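Local coordinates for protein peroxisomal acyl-CoA oxidase 1A (Solanum lycopersicum, PDB 2FON) that probably oxidises acyl-CoA esters in peroxisomal fatty-acid beta-oxidation, using a bound FAD cofactor, at residues Arg329-Ser334 and Gly338-Val343; Ser635-Gly638 and Asn643-Pro646; Tyr111-Ala116 and Met315-Cys320; Glu494-Pro499 and Tyr578-Leu583. All blocks are in the same frame, centred on the assembly; numbering follows the deposited sequence.

Interaction 1. Residues Arg329-Ser334 and Gly338-Val343; sequences RRQFGS and GQETQV. With FAD (flavin-adenine dinucleotide), chain D.
R330 and Q342 face each other in a beta bridge within the loop between helices 297-328 and 347-380, a part of the FAD pocket. V343 N donates to R329 O at 2.6 Å, Q331 N to T341 O, and T341 N to F332 O at 2.9 Å. S334 OG gives a hydrogen bond to G338 O. R330 makes a stack. Its guanidinium lies between the amide of Q339 on one face and CG of Q342 on the opposite face, with the Q339 amide plane turned 27° from it. R330 NH1 also reaches E340 O at 3.0 Å, almost straight and in the guanidinium plane. Replacing R330 by an alanine removes the guanidinium, which would probably leave E340 O without this donor and the Q339 amide without its stacking partner. OE2 of E340 accepts a weak hydrogen bond from F332 N; the stronger partner of the carboxylate, through OE1, is H161 of the second subunit. Side chains of the loop also meet FAD. V343 CG1 lies 3.2 Å from the ribose oxygen O4B. R329 bends at chi2 (53°) and turns its guanidinium edge to the pyrophosphate, where NE and NH2 both donate to FAD O2A, at 2.6 and 2.7 Å.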
loop_
_atom_site.group_PDB
_atom_site.type_symbol
_atom_site.label_atom_id
_atom_site.label_comp_id
_atom_site.label_asym_id
_atom_site.label_seq_id
_atom_site.Cartn_x
_atom_site.Cartn_y
_atom_site.Cartn_z
ATOM N N ARG B 329 -14.778 -11.535 13.064
ATOM C CA ARG B 329 -15.645 -10.538 12.427
ATOM C C ARG B 329 -16.861 -11.102 11.682
ATOM O O ARG B 329 -16.716 -11.779 10.589
ATOM C CB ARG B 329 -14.850 -9.768 11.386
ATOM C CG ARG B 329 -15.521 -8.378 10.986
ATOM C CD ARG B 329 -15.858 -7.448 12.179
ATOM N NE ARG B 329 -16.325 -6.159 11.678
ATOM C CZ ARG B 329 -16.550 -5.065 12.422
ATOM N NH1 ARG B 329 -16.359 -5.054 13.725
ATOM N NH2 ARG B 329 -16.938 -3.954 11.847
ATOM N N ARG B 330 -18.043 -10.800 12.233
ATOM C CA ARG B 330 -19.294 -11.039 11.539
ATOM C C ARG B 330 -19.854 -9.697 11.052
ATOM O O ARG B 330 -19.682 -8.678 11.711
ATOM C CB ARG B 330 -20.255 -11.690 12.501
ATOM C CG ARG B 330 -19.620 -12.858 13.214
ATOM C CD ARG B 330 -20.576 -13.508 14.156
ATOM N NE ARG B 330 -20.006 -14.749 14.660
ATOM C CZ ARG B 330 -20.347 -15.977 14.210
ATOM N NH1 ARG B 330 -21.251 -16.153 13.238
ATOM N NH2 ARG B 330 -19.756 -17.046 14.733
ATOM N N GLN B 331 -20.492 -9.668 9.881
ATOM C CA GLN B 331 -21.108 -8.424 9.404
ATOM C C GLN B 331 -22.117 -8.744 8.331
ATOM O O GLN B 331 -21.770 -9.432 7.390
ATOM C CB GLN B 331 -20.046 -7.421 8.878
ATOM C CG GLN B 331 -20.413 -5.954 8.997
ATOM C CD GLN B 331 -20.526 -5.432 10.453
ATOM O OE1 GLN B 331 -21.138 -4.381 10.698
ATOM N NE2 GLN B 331 -19.909 -6.143 11.412
ATOM N N PHE B 332 -23.344 -8.230 8.481
ATOM C CA PHE B 332 -24.490 -8.612 7.661
ATOM C C PHE B 332 -25.026 -10.051 7.832
ATOM O O PHE B 332 -24.478 -10.856 8.593
ATOM C CB PHE B 332 -24.228 -8.347 6.197
ATOM C CG PHE B 332 -23.990 -6.929 5.907
ATOM C CD1 PHE B 332 -22.663 -6.454 5.678
ATOM C CD2 PHE B 332 -25.059 -6.023 5.912
ATOM C CE1 PHE B 332 -22.426 -5.114 5.440
ATOM C CE2 PHE B 332 -24.844 -4.666 5.651
ATOM C CZ PHE B 332 -23.521 -4.199 5.418
ATOM N N GLY B 333 -26.128 -10.334 7.130
ATOM C CA GLY B 333 -26.571 -11.693 6.901
ATOM C C GLY B 333 -27.291 -12.312 8.076
ATOM O O GLY B 333 -27.499 -13.523 8.131
ATOM N N SER B 334 -27.678 -11.481 9.026
ATOM C CA SER B 334 -28.617 -11.946 10.023
ATOM C C SER B 334 -29.826 -12.480 9.247
ATOM O O SER B 334 -30.123 -11.947 8.178
ATOM C CB SER B 334 -29.003 -10.806 10.949
ATOM O OG SER B 334 -29.285 -11.323 12.224
ATOM N N GLY B 338 -30.932 -14.431 13.943
ATOM C CA GLY B 338 -29.594 -15.054 13.846
ATOM C C GLY B 338 -28.330 -14.239 14.114
ATOM O O GLY B 338 -28.335 -13.015 14.152
ATOM N N GLN B 339 -27.238 -14.952 14.348
ATOM C CA GLN B 339 -25.897 -14.379 14.434
ATOM C C GLN B 339 -25.565 -13.848 13.059
ATOM O O GLN B 339 -25.934 -14.471 12.077
ATOM C CB GLN B 339 -24.916 -15.501 14.715
ATOM C CG GLN B 339 -24.681 -15.767 16.164
ATOM C CD GLN B 339 -23.435 -16.624 16.395
ATOM O OE1 GLN B 339 -23.355 -17.769 15.928
ATOM N NE2 GLN B 339 -22.456 -16.069 17.123
ATOM N N GLU B 340 -24.860 -12.732 12.943
ATOM C CA GLU B 340 -24.473 -12.303 11.597
ATOM C C GLU B 340 -23.369 -13.209 11.016
ATOM O O GLU B 340 -22.706 -13.950 11.757
ATOM C CB GLU B 340 -24.033 -10.839 11.580
ATOM C CG GLU B 340 -24.997 -9.846 12.212
ATOM C CD GLU B 340 -24.310 -8.520 12.454
ATOM O OE1 GLU B 340 -23.843 -8.273 13.600
ATOM O OE2 GLU B 340 -24.169 -7.749 11.477
ATOM N N THR B 341 -23.166 -13.130 9.703
ATOM C CA THR B 341 -22.239 -13.995 8.990
ATOM C C THR B 341 -20.780 -13.567 9.203
ATOM O O THR B 341 -20.419 -12.394 9.048
ATOM C CB THR B 341 -22.576 -13.968 7.495
ATOM O OG1 THR B 341 -23.946 -14.335 7.324
ATOM C CG2 THR B 341 -21.718 -14.908 6.684
ATOM N N GLN B 342 -19.924 -14.510 9.577
ATOM C CA GLN B 342 -18.503 -14.200 9.635
ATOM C C GLN B 342 -18.052 -13.769 8.251
ATOM O O GLN B 342 -18.454 -14.404 7.257
ATOM C CB GLN B 342 -17.718 -15.411 10.023
ATOM C CG GLN B 342 -18.091 -15.973 11.372
ATOM C CD GLN B 342 -17.868 -17.431 11.325
ATOM O OE1 GLN B 342 -18.712 -18.155 10.821
ATOM N NE2 GLN B 342 -16.690 -17.863 11.708
ATOM N N VAL B 343 -17.229 -12.719 8.169
ATOM C CA VAL B 343 -16.920 -12.184 6.844
ATOM C C VAL B 343 -16.090 -13.126 5.986
ATOM O O VAL B 343 -16.181 -13.123 4.784
ATOM C CB VAL B 343 -16.314 -10.791 6.873
ATOM C CG1 VAL B 343 -17.390 -9.731 7.176
ATOM C CG2 VAL B 343 -15.104 -10.719 7.804
HETATM P PA FAD D . -16.521 -4.264 7.989
HETATM O O1A FAD D . -17.833 -4.035 7.288
HETATM O O2A FAD D . -16.595 -4.977 9.342
HETATM O O5B FAD D . -15.688 -5.049 6.920
HETATM C C5B FAD D . -14.609 -5.851 7.336
HETATM C C4B FAD D . -14.372 -6.691 6.089
HETATM O O4B FAD D . -15.544 -7.444 5.834
HETATM C C3B FAD D . -14.113 -5.852 4.837
HETATM O O3B FAD D . -13.204 -6.577 4.097
HETATM C C2B FAD D . -15.395 -5.940 4.076
HETATM O O2B FAD D . -15.189 -5.847 2.704
HETATM C C1B FAD D . -15.897 -7.314 4.491
HETATM N N9A FAD D . -17.351 -7.292 4.393
HETATM C C8A FAD D . -18.217 -6.762 5.306
HETATM N N7A FAD D . -19.464 -6.940 4.803
HETATM C C5A FAD D . -19.396 -7.586 3.612
HETATM C C6A FAD D . -20.357 -8.029 2.699
HETATM N N6A FAD D . -21.643 -7.806 2.945
HETATM N N1A FAD D . -19.968 -8.669 1.539
HETATM C C2A FAD D . -18.637 -8.897 1.271
HETATM N N3A FAD D . -17.698 -8.475 2.180
HETATM C C4A FAD D . -18.064 -7.814 3.329
HETATM N N1 FAD D . -17.635 6.274 11.831
HETATM C C2 FAD D . -18.471 7.265 12.337
HETATM O O2 FAD D . -19.676 7.051 12.627
HETATM N N3 FAD D . -17.957 8.540 12.447
HETATM C C4 FAD D . -16.661 8.808 12.105
HETATM O O4 FAD D . -16.242 9.956 12.265
HETATM C C4X FAD D . -15.837 7.806 11.620
HETATM N N5 FAD D . -14.504 8.066 11.309
HETATM C C5X FAD D . -13.645 7.095 10.897
HETATM C C6 FAD D . -12.357 7.465 10.646
HETATM C C7 FAD D . -11.455 6.519 10.200
HETATM C C7M FAD D . -10.042 6.992 9.928
HETATM C C8 FAD D . -11.897 5.171 10.002
HETATM C C8M FAD D . -10.978 4.081 9.539
HETATM C C9 FAD D . -13.210 4.826 10.272
HETATM C C9A FAD D . -14.112 5.795 10.752
HETATM N N10 FAD D . -15.478 5.511 11.059
HETATM C C10 FAD D . -16.326 6.527 11.487
HETATM C "C1'" FAD D . -16.095 4.144 10.870
HETATM C "C2'" FAD D . -16.066 4.024 9.350
HETATM O "O2'" FAD D . -16.825 5.000 8.744
HETATM C "C3'" FAD D . -16.651 2.815 8.695
HETATM O "O3'" FAD D . -18.056 2.796 8.815
HETATM C "C4'" FAD D . -16.063 1.513 9.144
HETATM O "O4'" FAD D . -14.646 1.615 9.154
HETATM C "C5'" FAD D . -16.607 0.490 8.140
HETATM O "O5'" FAD D . -15.685 -0.557 8.084
HETATM P P FAD D . -15.766 -1.770 9.106
HETATM O O1P FAD D . -14.720 -1.524 10.174
HETATM O O2P FAD D . -17.234 -1.840 9.552
HETATM O O3P FAD D . -15.511 -3.009 8.098
#

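Interaction 2. Residues Ser635-Gly638 and Asn643-Pro646; sequences SILG and NVYP
L637 meets V644 through one methyl on each side: CD2 of L637 sits 3.4 Å from CG1 of V644. The two side chains cross at a slant. L637 starts out pointing away from V644, but its end comes back. Its CG lies opposite the carbonyl carbon (chi1 -50°). CD1 runs on anti to CA (chi2 178°), and the other branch, CD2, is the methyl turned to the valine. V644 holds CG1 opposite its own backbone N (chi1 174°), which turns that methyl to the leucine. Its other methyl, CG2, faces the backbone instead, 3.8 Å from I636 O. I636 lies to one side, and its branch methyl CG2 rests 3.5 Å from V644 O. A loop here packs on the N-terminal part of the helix that follows it: 635-638 comes after helix 630-633, and V644 meets it from helix 644-652. With a glycine in place of V644, both methyls are lost and a gap is likely to open beside CD2 of L637. Helix 297-328 adds to the same apolar cluster, with Y325 against L637 and V328 against V644. I636 extends along helix 644-652 to L648 and A651. L637 also touches H421, next to the FAD-binding G420.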
loop_
_atom_site.group_PDB
_atom_site.type_symbol
_atom_site.label_atom_id
_atom_site.label_comp_id
_atom_site.label_asym_id
_atom_site.label_seq_id
_atom_site.Cartn_x
_atom_site.Cartn_y
_atom_site.Cartn_z
ATOM N N SER B 635 -0.706 -8.583 17.265
ATOM C CA SER B 635 -1.934 -8.171 16.626
ATOM C C SER B 635 -3.082 -8.456 17.591
ATOM O O SER B 635 -3.347 -9.609 17.989
ATOM C CB SER B 635 -2.204 -9.043 15.376
ATOM O OG SER B 635 -3.362 -8.617 14.604
ATOM N N ILE B 636 -3.827 -7.435 17.937
ATOM C CA ILE B 636 -4.963 -7.743 18.716
ATOM C C ILE B 636 -5.933 -8.452 17.790
ATOM O O ILE B 636 -6.589 -9.431 18.217
ATOM C CB ILE B 636 -5.475 -6.514 19.403
ATOM C CG1 ILE B 636 -4.440 -6.082 20.459
ATOM C CG2 ILE B 636 -6.864 -6.763 19.983
ATOM C CD1 ILE B 636 -4.715 -4.813 21.053
ATOM N N LEU B 637 -5.938 -8.106 16.498
ATOM C CA LEU B 637 -6.932 -8.745 15.621
ATOM C C LEU B 637 -6.611 -10.207 15.341
ATOM O O LEU B 637 -7.484 -10.960 14.933
ATOM C CB LEU B 637 -7.223 -7.972 14.313
ATOM C CG LEU B 637 -7.541 -6.481 14.444
ATOM C CD1 LEU B 637 -7.782 -5.773 13.090
ATOM C CD2 LEU B 637 -8.728 -6.323 15.379
ATOM N N GLY B 638 -5.376 -10.630 15.564
ATOM C CA GLY B 638 -5.021 -11.969 15.177
ATOM C C GLY B 638 -4.642 -12.770 16.385
ATOM O O GLY B 638 -3.937 -13.758 16.273
ATOM N N ASN B 643 -10.025 -13.404 21.072
ATOM C CA ASN B 643 -10.668 -12.467 21.965
ATOM C C ASN B 643 -10.346 -11.036 21.612
ATOM O O ASN B 643 -9.604 -10.360 22.337
ATOM C CB ASN B 643 -10.235 -12.696 23.384
ATOM C CG ASN B 643 -11.182 -12.033 24.402
ATOM O OD1 ASN B 643 -12.307 -11.600 24.050
ATOM N ND2 ASN B 643 -10.737 -11.966 25.675
ATOM N N VAL B 644 -10.943 -10.547 20.528
ATOM C CA VAL B 644 -10.460 -9.375 19.871
ATOM C C VAL B 644 -10.973 -8.101 20.527
ATOM O O VAL B 644 -10.170 -7.240 20.913
ATOM C CB VAL B 644 -10.858 -9.394 18.389
ATOM C CG1 VAL B 644 -10.495 -8.092 17.704
ATOM C CG2 VAL B 644 -10.200 -10.515 17.695
ATOM N N TYR B 645 -12.296 -7.943 20.614
ATOM C CA TYR B 645 -12.841 -6.649 20.966
ATOM C C TYR B 645 -12.469 -6.258 22.386
ATOM O O TYR B 645 -12.073 -5.115 22.620
ATOM C CB TYR B 645 -14.342 -6.616 20.789
ATOM C CG TYR B 645 -14.773 -6.937 19.398
ATOM C CD1 TYR B 645 -15.771 -7.897 19.158
ATOM C CD2 TYR B 645 -14.188 -6.294 18.315
ATOM C CE1 TYR B 645 -16.179 -8.210 17.854
ATOM C CE2 TYR B 645 -14.581 -6.578 17.016
ATOM C CZ TYR B 645 -15.570 -7.559 16.796
ATOM O OH TYR B 645 -15.934 -7.847 15.502
ATOM N N PRO B 646 -12.586 -7.194 23.352
ATOM C CA PRO B 646 -12.285 -6.670 24.682
ATOM C C PRO B 646 -10.856 -6.251 24.728
ATOM O O PRO B 646 -10.518 -5.376 25.498
ATOM C CB PRO B 646 -12.549 -7.872 25.620
ATOM C CG PRO B 646 -13.504 -8.687 24.838
ATOM C CD PRO B 646 -12.999 -8.600 23.425
#

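Interaction 3. Residues Tyr111-Ala116 and Met315-Cys320; sequences YVDEPA and MSRAVC
D113 and R317 form a two-pronged salt bridge between the end of helix 102-112 and the middle of helix 297-328. It joins the N-terminal part of the chain to the C-alpha1 region. The side chains approach from opposite directions and meet at their charged ends. R317 NH1 donates to D113 OD1 at 2.9 Å, and R317 NH2 to D113 OD2 at 2.6 Å. The grip is end-on but not flat. The carboxylate and guanidinium planes stand 63° apart, and both nitrogens come from above the carboxylate plane. The backbones stay far apart, with CA of D113 12.0 Å from CA of R317, and the long arginine spans much of that distance. D113 has just left the helix with positive phi, and its CG lies opposite its backbone N (chi1 -171°), aimed at the arginine. Each charge has further partners: K69 makes a salt bridge to D113 OD2, and Y632 makes a cation-pi contact with R317. The backbone oxygen of Y632 also accepts a hydrogen bond from R317 NH2.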
loop_
_atom_site.group_PDB
_atom_site.type_symbol
_atom_site.label_atom_id
_atom_site.label_comp_id
_atom_site.label_asym_id
_atom_site.label_seq_id
_atom_site.Cartn_x
_atom_site.Cartn_y
_atom_site.Cartn_z
ATOM N N TYR B 111 13.022 -13.546 16.072
ATOM C CA TYR B 111 11.883 -13.485 16.946
ATOM C C TYR B 111 11.816 -12.278 17.916
ATOM O O TYR B 111 10.748 -11.896 18.372
ATOM C CB TYR B 111 11.748 -14.848 17.613
ATOM C CG TYR B 111 11.293 -15.817 16.570
ATOM C CD1 TYR B 111 12.144 -16.777 16.029
ATOM C CD2 TYR B 111 10.024 -15.726 16.060
ATOM C CE1 TYR B 111 11.696 -17.646 15.008
ATOM C CE2 TYR B 111 9.588 -16.566 15.067
ATOM C CZ TYR B 111 10.414 -17.523 14.547
ATOM O OH TYR B 111 9.886 -18.325 13.559
ATOM N N VAL B 112 12.970 -11.695 18.218
ATOM C CA VAL B 112 13.036 -10.392 18.844
ATOM C C VAL B 112 12.264 -9.356 17.973
ATOM O O VAL B 112 11.676 -8.416 18.489
ATOM C CB VAL B 112 14.517 -9.973 19.071
ATOM C CG1 VAL B 112 14.621 -8.500 19.483
ATOM C CG2 VAL B 112 15.107 -10.775 20.120
ATOM N N ASP B 113 12.321 -9.536 16.656
ATOM C CA ASP B 113 11.448 -8.870 15.697
ATOM C C ASP B 113 11.547 -7.366 15.679
ATOM O O ASP B 113 10.550 -6.697 15.712
ATOM C CB ASP B 113 9.997 -9.298 15.938
ATOM C CG ASP B 113 9.028 -8.832 14.835
ATOM O OD1 ASP B 113 9.364 -8.864 13.621
ATOM O OD2 ASP B 113 7.886 -8.478 15.192
ATOM N N GLU B 114 12.746 -6.818 15.596
ATOM C CA GLU B 114 12.926 -5.382 15.595
ATOM C C GLU B 114 14.090 -5.014 14.684
ATOM O O GLU B 114 15.217 -5.451 14.935
ATOM C CB GLU B 114 13.272 -5.001 17.033
ATOM C CG GLU B 114 13.848 -3.620 17.253
ATOM C CD GLU B 114 13.596 -3.136 18.688
ATOM O OE1 GLU B 114 13.221 -4.009 19.541
ATOM O OE2 GLU B 114 13.781 -1.895 18.955
ATOM N N PRO B 115 13.862 -4.207 13.647
ATOM C CA PRO B 115 15.050 -3.884 12.852
ATOM C C PRO B 115 16.115 -3.210 13.734
ATOM O O PRO B 115 15.784 -2.380 14.589
ATOM C CB PRO B 115 14.511 -2.879 11.808
ATOM C CG PRO B 115 13.018 -3.141 11.740
ATOM C CD PRO B 115 12.662 -3.504 13.168
ATOM N N ALA B 116 17.380 -3.579 13.565
ATOM C CA ALA B 116 18.481 -2.968 14.311
ATOM C C ALA B 116 19.765 -3.314 13.608
ATOM O O ALA B 116 19.794 -4.263 12.814
ATOM C CB ALA B 116 18.512 -3.532 15.735
ATOM N N MET B 315 4.337 -12.483 4.345
ATOM C CA MET B 315 3.038 -12.796 3.837
ATOM C C MET B 315 2.280 -13.670 4.871
ATOM O O MET B 315 1.097 -13.430 5.172
ATOM C CB MET B 315 3.173 -13.512 2.508
ATOM C CG MET B 315 1.891 -13.919 1.850
ATOM S SD MET B 315 1.153 -12.436 1.144
ATOM C CE MET B 315 1.771 -12.416 -0.541
ATOM N N SER B 316 2.954 -14.688 5.411
ATOM C CA SER B 316 2.337 -15.557 6.375
ATOM C C SER B 316 1.906 -14.739 7.605
ATOM O O SER B 316 0.773 -14.916 8.056
ATOM C CB SER B 316 3.267 -16.720 6.764
ATOM O OG SER B 316 4.155 -16.380 7.841
ATOM N N ARG B 317 2.750 -13.856 8.161
ATOM C CA ARG B 317 2.233 -13.061 9.300
ATOM C C ARG B 317 0.935 -12.265 8.960
ATOM O O ARG B 317 0.003 -12.227 9.732
ATOM C CB ARG B 317 3.276 -12.131 9.903
ATOM C CG ARG B 317 4.397 -12.803 10.628
ATOM C CD ARG B 317 5.608 -11.871 10.767
ATOM N NE ARG B 317 5.483 -11.112 11.998
ATOM C CZ ARG B 317 6.331 -10.183 12.447
ATOM N NH1 ARG B 317 7.402 -9.847 11.777
ATOM N NH2 ARG B 317 6.101 -9.590 13.610
ATOM N N ALA B 318 0.863 -11.646 7.784
ATOM C CA ALA B 318 -0.267 -10.782 7.487
ATOM C C ALA B 318 -1.528 -11.644 7.268
ATOM O O ALA B 318 -2.618 -11.328 7.777
ATOM C CB ALA B 318 0.026 -9.973 6.333
ATOM N N VAL B 319 -1.342 -12.744 6.544
ATOM C CA VAL B 319 -2.393 -13.674 6.238
ATOM C C VAL B 319 -2.925 -14.285 7.527
ATOM O O VAL B 319 -4.119 -14.497 7.707
ATOM C CB VAL B 319 -1.865 -14.748 5.249
ATOM C CG1 VAL B 319 -2.780 -15.777 5.099
ATOM C CG2 VAL B 319 -1.711 -14.143 3.914
ATOM N N CYS B 320 -2.038 -14.562 8.449
ATOM C CA CYS B 320 -2.490 -15.097 9.694
ATOM C C CYS B 320 -3.371 -14.077 10.433
ATOM O O CYS B 320 -4.408 -14.425 10.912
ATOM C CB CYS B 320 -1.304 -15.526 10.554
ATOM S SG CYS B 320 -1.830 -16.182 12.134
#

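Interaction 4. Residues Glu494-Pro499 and Tyr578-Leu583; sequences EDWLKP and YSLFIL
W496 packs against L580 and L583, two residues on one side of helix 567-585. All three side chains are buried. The contact across the two segments is apolar. CH2 of W496, at the far end of the six-membered ring, lies 3.8 Å from CD1 of L583. The neighbouring ring atom CZ3 of W496 is 3.9 Å from the same methyl. The two side chains cross at about a right angle, and the methyl meets the indole obliquely. L583 places its CG opposite its backbone N (chi1 180°), which carries CD1 out to the ring. L580 works nearer the root of the tryptophan: its CD1 lies 4.2 Å from CB of W496. The two leucines thus touch the tryptophan at separate points, one near CB, the other near CH2 and CZ3. Polar bonding of the indole lies elsewhere, as NE1 of W496 donates to the backbone oxygen of Q600. Other apolar neighbours close round the tryptophan, with V502 and A505 from helix 499-521 and A604 from helix 598-615. A604 also touches L583. The 3-10 segment that runs through 494-497, ahead of helix 499-521, therefore sends its tryptophan into the core of the C-terminal helical region.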
loop_
_atom_site.group_PDB
_atom_site.type_symbol
_atom_site.label_atom_id
_atom_site.label_comp_id
_atom_site.label_asym_id
_atom_site.label_seq_id
_atom_site.Cartn_x
_atom_site.Cartn_y
_atom_site.Cartn_z
ATOM N N GLU B 494 -12.696 -29.379 -13.348
ATOM C CA GLU B 494 -11.780 -30.270 -12.599
ATOM C C GLU B 494 -10.471 -30.556 -13.320
ATOM O O GLU B 494 -9.441 -30.667 -12.675
ATOM C CB GLU B 494 -12.494 -31.610 -12.161
ATOM N N ASP B 495 -10.505 -30.665 -14.648
ATOM C CA ASP B 495 -9.277 -30.772 -15.450
ATOM C C ASP B 495 -8.256 -29.680 -15.118
ATOM O O ASP B 495 -7.051 -29.919 -15.142
ATOM C CB ASP B 495 -9.592 -30.731 -16.951
ATOM C CG ASP B 495 -10.607 -31.774 -17.369
ATOM O OD1 ASP B 495 -11.309 -31.523 -18.371
ATOM O OD2 ASP B 495 -10.710 -32.845 -16.721
ATOM N N TRP B 496 -8.726 -28.477 -14.813
ATOM C CA TRP B 496 -7.813 -27.431 -14.359
ATOM C C TRP B 496 -7.090 -27.846 -13.074
ATOM O O TRP B 496 -6.149 -27.186 -12.634
ATOM C CB TRP B 496 -8.541 -26.108 -14.160
ATOM C CG TRP B 496 -8.757 -25.289 -15.413
ATOM C CD1 TRP B 496 -9.955 -24.879 -15.935
ATOM C CD2 TRP B 496 -7.749 -24.773 -16.271
ATOM N NE1 TRP B 496 -9.754 -24.147 -17.080
ATOM C CE2 TRP B 496 -8.407 -24.071 -17.315
ATOM C CE3 TRP B 496 -6.350 -24.856 -16.282
ATOM C CZ2 TRP B 496 -7.706 -23.440 -18.356
ATOM C CZ3 TRP B 496 -5.656 -24.232 -17.303
ATOM C CH2 TRP B 496 -6.337 -23.530 -18.336
ATOM N N LEU B 497 -7.523 -28.957 -12.489
ATOM C CA LEU B 497 -6.811 -29.542 -11.357
ATOM C C LEU B 497 -5.594 -30.378 -11.735
ATOM O O LEU B 497 -4.676 -30.473 -10.949
ATOM C CB LEU B 497 -7.755 -30.362 -10.456
ATOM C CG LEU B 497 -8.828 -29.563 -9.688
ATOM C CD1 LEU B 497 -9.738 -30.473 -8.873
ATOM C CD2 LEU B 497 -8.210 -28.470 -8.786
ATOM N N LYS B 498 -5.588 -30.976 -12.918
ATOM C CA LYS B 498 -4.553 -31.930 -13.284
ATOM C C LYS B 498 -3.348 -31.103 -13.609
ATOM O O LYS B 498 -3.457 -30.159 -14.376
ATOM C CB LYS B 498 -4.987 -32.854 -14.513
ATOM N N PRO B 499 -2.196 -31.417 -12.989
ATOM C CA PRO B 499 -0.982 -30.585 -13.147
ATOM C C PRO B 499 -0.498 -30.345 -14.588
ATOM O O PRO B 499 -0.114 -29.230 -14.913
ATOM C CB PRO B 499 0.081 -31.349 -12.338
ATOM C CG PRO B 499 -0.684 -32.112 -11.337
ATOM C CD PRO B 499 -1.958 -32.541 -12.060
ATOM N N TYR B 578 -3.486 -20.829 -6.124
ATOM C CA TYR B 578 -2.498 -19.816 -6.515
ATOM C C TYR B 578 -2.460 -19.693 -8.042
ATOM O O TYR B 578 -2.463 -18.604 -8.591
ATOM C CB TYR B 578 -1.139 -20.090 -5.926
ATOM C CG TYR B 578 -0.076 -19.188 -6.461
ATOM C CD1 TYR B 578 0.203 -17.970 -5.839
ATOM C CD2 TYR B 578 0.706 -19.573 -7.559
ATOM C CE1 TYR B 578 1.188 -17.161 -6.311
ATOM C CE2 TYR B 578 1.728 -18.741 -8.056
ATOM C CZ TYR B 578 1.947 -17.534 -7.438
ATOM O OH TYR B 578 2.930 -16.662 -7.912
ATOM N N SER B 579 -2.514 -20.808 -8.728
ATOM C CA SER B 579 -2.261 -20.749 -10.132
ATOM C C SER B 579 -3.510 -20.344 -10.875
ATOM O O SER B 579 -3.445 -19.695 -11.928
ATOM C CB SER B 579 -1.726 -22.081 -10.611
ATOM O OG SER B 579 -2.469 -23.110 -10.021
ATOM N N LEU B 580 -4.661 -20.683 -10.325
ATOM C CA LEU B 580 -5.880 -20.229 -10.973
ATOM C C LEU B 580 -6.228 -18.814 -10.610
ATOM O O LEU B 580 -6.886 -18.122 -11.375
ATOM C CB LEU B 580 -7.035 -21.182 -10.710
ATOM C CG LEU B 580 -6.677 -22.570 -11.262
ATOM C CD1 LEU B 580 -7.760 -23.531 -10.983
ATOM C CD2 LEU B 580 -6.337 -22.544 -12.768
ATOM N N PHE B 581 -5.763 -18.332 -9.466
ATOM C CA PHE B 581 -6.005 -16.915 -9.159
ATOM C C PHE B 581 -5.233 -16.114 -10.149
ATOM O O PHE B 581 -5.726 -15.117 -10.661
ATOM C CB PHE B 581 -5.546 -16.489 -7.764
ATOM C CG PHE B 581 -5.674 -15.012 -7.533
ATOM C CD1 PHE B 581 -4.578 -14.170 -7.683
ATOM C CD2 PHE B 581 -6.906 -14.450 -7.201
ATOM C CE1 PHE B 581 -4.708 -12.755 -7.479
ATOM C CE2 PHE B 581 -7.043 -13.058 -6.957
ATOM C CZ PHE B 581 -5.943 -12.213 -7.103
ATOM N N ILE B 582 -4.010 -16.559 -10.389
ATOM C CA ILE B 582 -3.114 -15.848 -11.232
ATOM C C ILE B 582 -3.702 -15.911 -12.657
ATOM O O ILE B 582 -3.767 -14.879 -13.378
ATOM C CB ILE B 582 -1.690 -16.450 -11.150
ATOM C CG1 ILE B 582 -1.061 -16.273 -9.753
ATOM C CG2 ILE B 582 -0.789 -15.804 -12.162
ATOM C CD1 ILE B 582 -0.851 -14.737 -9.242
ATOM N N LEU B 583 -4.166 -17.102 -13.049
ATOM C CA LEU B 583 -4.665 -17.268 -14.401
ATOM C C LEU B 583 -5.814 -16.304 -14.674
ATOM O O LEU B 583 -5.895 -15.750 -15.760
ATOM C CB LEU B 583 -5.058 -18.707 -14.684
ATOM C CG LEU B 583 -5.608 -19.003 -16.086
ATOM C CD1 LEU B 583 -5.237 -20.407 -16.563
ATOM C CD2 LEU B 583 -7.137 -18.767 -16.179
#

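In the fold
Interaction 3 is the first to open along the chain. It spans 198 residues, including all the beta strands of the chain, and joins the end of helix 102-112 to helix 297-328. Interaction 1 follows and folds the loop after that same helix back on itself, with only three residues between its segments. Interaction 4 closes a mostly helical span of 78 residues, bringing 494-499 to helix 567-585. Interaction 2 is a short closure that brings the loop at 635-638 onto helix 644-652. The four follow in series; none nests in or crosses another. Interactions 1 and 2 touch through a weak hydrogen bond between R329 and Y645. Interactions 3 and 4 approach to about 7 Å between nearest atoms.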